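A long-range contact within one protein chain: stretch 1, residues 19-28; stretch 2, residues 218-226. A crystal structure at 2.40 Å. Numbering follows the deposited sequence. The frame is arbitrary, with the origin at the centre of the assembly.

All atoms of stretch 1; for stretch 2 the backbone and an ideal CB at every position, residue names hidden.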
# COMPACT_ATOMS: atom_id res chain seq x y z
N THR A 19 -12.44 17.95 -3.34
CA THR A 19 -12.01 17.24 -2.15
C THR A 19 -12.68 15.87 -1.99
O THR A 19 -13.60 15.52 -2.73
CB THR A 19 -12.29 18.10 -0.89
OG1 THR A 19 -13.69 18.09 -0.62
CG2 THR A 19 -11.85 19.54 -1.13
N LEU A 20 -12.21 15.09 -1.02
CA LEU A 20 -12.81 13.80 -0.69
C LEU A 20 -14.20 13.99 -0.05
O LEU A 20 -15.14 13.23 -0.28
CB LEU A 20 -11.87 13.00 0.22
CG LEU A 20 -10.52 12.59 -0.40
CD1 LEU A 20 -9.55 11.99 0.62
CD2 LEU A 20 -10.71 11.63 -1.59
N VAL A 21 -14.33 15.04 0.74
CA VAL A 21 -15.60 15.43 1.34
C VAL A 21 -16.64 15.65 0.22
O VAL A 21 -17.75 15.14 0.29
CB VAL A 21 -15.41 16.71 2.21
CG1 VAL A 21 -16.73 17.38 2.53
CG2 VAL A 21 -14.61 16.38 3.48
N ASP A 22 -16.26 16.39 -0.82
CA ASP A 22 -17.11 16.63 -1.98
C ASP A 22 -17.53 15.31 -2.61
O ASP A 22 -18.72 15.10 -2.89
CB ASP A 22 -16.40 17.49 -3.04
CG ASP A 22 -16.14 18.94 -2.60
OD1 ASP A 22 -16.95 19.52 -1.84
OD2 ASP A 22 -15.12 19.50 -3.08
N LEU A 23 -16.56 14.43 -2.84
CA LEU A 23 -16.84 13.13 -3.47
C LEU A 23 -17.85 12.32 -2.70
O LEU A 23 -18.80 11.79 -3.28
CB LEU A 23 -15.55 12.31 -3.66
CG LEU A 23 -14.42 12.90 -4.53
CD1 LEU A 23 -13.22 11.94 -4.60
CD2 LEU A 23 -14.85 13.35 -5.94
N PHE A 24 -17.66 12.21 -1.39
CA PHE A 24 -18.63 11.51 -0.57
C PHE A 24 -20.00 12.21 -0.57
O PHE A 24 -21.04 11.55 -0.56
CB PHE A 24 -18.15 11.38 0.87
CG PHE A 24 -19.09 10.60 1.75
CD1 PHE A 24 -19.52 9.34 1.37
CD2 PHE A 24 -19.55 11.12 2.94
CE1 PHE A 24 -20.38 8.61 2.16
CE2 PHE A 24 -20.43 10.40 3.74
CZ PHE A 24 -20.85 9.14 3.35
N SER A 25 -19.99 13.54 -0.57
CA SER A 25 -21.22 14.33 -0.54
C SER A 25 -22.07 14.08 -1.77
O SER A 25 -23.27 13.82 -1.69
CB SER A 25 -20.89 15.81 -0.41
OG SER A 25 -21.99 16.61 -0.79
N ARG A 26 -21.43 14.15 -2.92
CA ARG A 26 -22.10 13.87 -4.17
C ARG A 26 -22.74 12.48 -4.15
O ARG A 26 -23.95 12.35 -4.24
CB ARG A 26 -21.11 14.01 -5.32
CG ARG A 26 -21.69 13.80 -6.67
CD ARG A 26 -20.65 13.16 -7.51
NE ARG A 26 -20.05 14.12 -8.43
CZ ARG A 26 -18.89 13.91 -9.06
NH1 ARG A 26 -18.20 12.79 -8.84
NH2 ARG A 26 -18.41 14.83 -9.89
N ALA A 27 -21.93 11.44 -4.00
CA ALA A 27 -22.44 10.08 -3.96
C ALA A 27 -23.54 9.88 -2.91
O ALA A 27 -24.51 9.17 -3.16
CB ALA A 27 -21.30 9.12 -3.70
N ALA A 28 -23.38 10.48 -1.73
CA ALA A 28 -24.36 10.30 -0.67
C ALA A 28 -25.63 11.09 -0.95
O ALA A 28 -26.72 10.58 -0.74
CB ALA A 28 -23.78 10.71 0.69
N UNK A 218 -11.21 2.30 0.09
CA UNK A 218 -12.32 3.05 0.68
C UNK A 218 -12.98 4.01 -0.32
O UNK A 218 -14.21 4.01 -0.51
CB UNK A 218 -11.82 3.84 1.90
N UNK A 219 -12.14 4.83 -0.97
CA UNK A 219 -12.65 5.88 -1.83
C UNK A 219 -13.02 5.36 -3.21
O UNK A 219 -13.87 5.96 -3.88
CB UNK A 219 -11.62 7.00 -1.96
N UNK A 220 -12.43 4.26 -3.62
CA UNK A 220 -12.91 3.53 -4.78
C UNK A 220 -14.42 3.33 -4.65
O UNK A 220 -15.19 3.66 -5.55
CB UNK A 220 -12.19 2.19 -4.92
N UNK A 221 -14.82 2.82 -3.49
CA UNK A 221 -16.22 2.56 -3.18
C UNK A 221 -17.05 3.82 -2.92
O UNK A 221 -18.08 4.04 -3.55
CB UNK A 221 -16.30 1.64 -1.96
N UNK A 222 -16.62 4.62 -1.96
CA UNK A 222 -17.42 5.71 -1.44
C UNK A 222 -17.57 6.90 -2.41
O UNK A 222 -18.47 7.73 -2.24
CB UNK A 222 -16.80 6.20 -0.13
N UNK A 223 -16.67 7.00 -3.40
CA UNK A 223 -16.77 8.06 -4.41
C UNK A 223 -17.74 7.76 -5.56
O UNK A 223 -18.09 8.65 -6.35
CB UNK A 223 -15.38 8.33 -4.99
N UNK A 224 -18.18 6.52 -5.66
CA UNK A 224 -18.99 6.12 -6.82
C UNK A 224 -20.36 5.61 -6.46
O UNK A 224 -21.15 5.29 -7.34
CB UNK A 224 -18.26 5.04 -7.62
N UNK A 225 -20.66 5.51 -5.16
CA UNK A 225 -21.92 4.93 -4.73
C UNK A 225 -21.85 3.43 -4.52
O UNK A 225 -22.83 2.79 -4.12
CB UNK A 225 -23.01 5.25 -5.75
N UNK A 226 -20.67 2.87 -4.81
CA UNK A 226 -20.45 1.44 -4.68
C UNK A 226 -20.46 1.03 -3.21
O UNK A 226 -20.47 1.86 -2.31
CB UNK A 226 -19.13 1.04 -5.34

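Position 218 lies in a helix. Nothing of stretch 1 comes within 5.5 Å of its ideal CB, so stretch 1 sets no preference. The deposited residue is Ile 218, which makes no contact here.

Position 219 is different. Its CA-to-CB bond points toward stretch 1, and the ideal CB is 4.7 Å from Leu 20 CD2. Between this CB and the helix of stretch 1 there is room for a large group, lined by Leu 20 and by Phe 24 CB. No charge is on offer, so a long aliphatic or an aromatic side chain would suit. The residue is Trp 219. Leu 20 covers one face of the indole: Leu 20 CD2 sits 4.1 Å from the centroid of the five-membered ring, nearly on the ring normal, a CH-pi contact. Leu 20 CB lies 3.9 Å from Trp 219 CZ2. Phe 24 CB meets the ring edge, 3.8 Å from Trp 219 CZ3.

Positions 220 and 221 are helical and out of reach of stretch 1. Many residues would suit them as far as this contact goes. They are Gly 220 and Ala 221.

At position 222 the CA-to-CB bond runs sideways, and the ideal CB is 4.4 Å from Phe 24 CD1. The aromatic neighbour favours an apolar side chain; Leu, Ile, Met or Val would be reasonable. Leu 222 is found, its CB 4.4 Å from Phe 24 CD1. Its backbone also takes part: Leu 222 O is 3.5 Å from Ala 27 CB.

Position 223 also points sideways, with its ideal CB 4.2 Å from Leu 23 CB. The CA atoms of Leu 23 and 223 are only 5.2 Å apart, so a small residue such as Ala or Ser fits well. The residue is Ser 223. Its OG gives a weak hydrogen bond to Trp 219 O (2.9 Å), back within its own stretch. A water joins the two backbones, donating to Leu 23 O (2.7 Å from the water O) and to Ser 223 O (2.8 Å).

Position 224 points away from stretch 1, which leaves the choice open. It is Thr 224.

Position 225 has phi/psi 90/-2. A CB would be jammed against the carbonyl O of the residue before, which by itself calls for glycine. Gly 225 is present, and its N packs 3.9 Å from Ala 27 CB.

Position 226 is out of reach, so stretch 1 gives no guidance. It is Ala 226.

Stretch 2, residues 218-226: IWGALSTGA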
# COMPACT_ATOMS: atom_id res chain seq x y z
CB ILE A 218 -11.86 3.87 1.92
CG1 ILE A 218 -11.53 2.95 3.10
CG2 ILE A 218 -12.89 4.92 2.29
CD1 ILE A 218 -10.43 3.53 4.07
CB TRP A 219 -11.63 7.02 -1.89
CG TRP A 219 -11.71 7.74 -0.60
CD1 TRP A 219 -10.80 7.71 0.42
CD2 TRP A 219 -12.80 8.53 -0.14
NE1 TRP A 219 -11.25 8.46 1.47
CE2 TRP A 219 -12.47 8.98 1.15
CE3 TRP A 219 -14.03 8.91 -0.70
CZ2 TRP A 219 -13.33 9.80 1.90
CZ3 TRP A 219 -14.87 9.72 0.03
CH2 TRP A 219 -14.53 10.16 1.32
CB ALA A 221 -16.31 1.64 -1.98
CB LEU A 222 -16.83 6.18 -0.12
CG LEU A 222 -17.00 5.32 1.15
CD1 LEU A 222 -16.66 6.14 2.38
CD2 LEU A 222 -18.39 4.66 1.26
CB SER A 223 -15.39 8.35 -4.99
OG SER A 223 -15.09 7.47 -6.07
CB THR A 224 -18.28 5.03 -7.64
OG1 THR A 224 -18.09 3.88 -6.80
CG2 THR A 224 -16.94 5.54 -8.14
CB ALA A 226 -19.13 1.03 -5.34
O HOH W 1 -18.82 11.32 -5.89
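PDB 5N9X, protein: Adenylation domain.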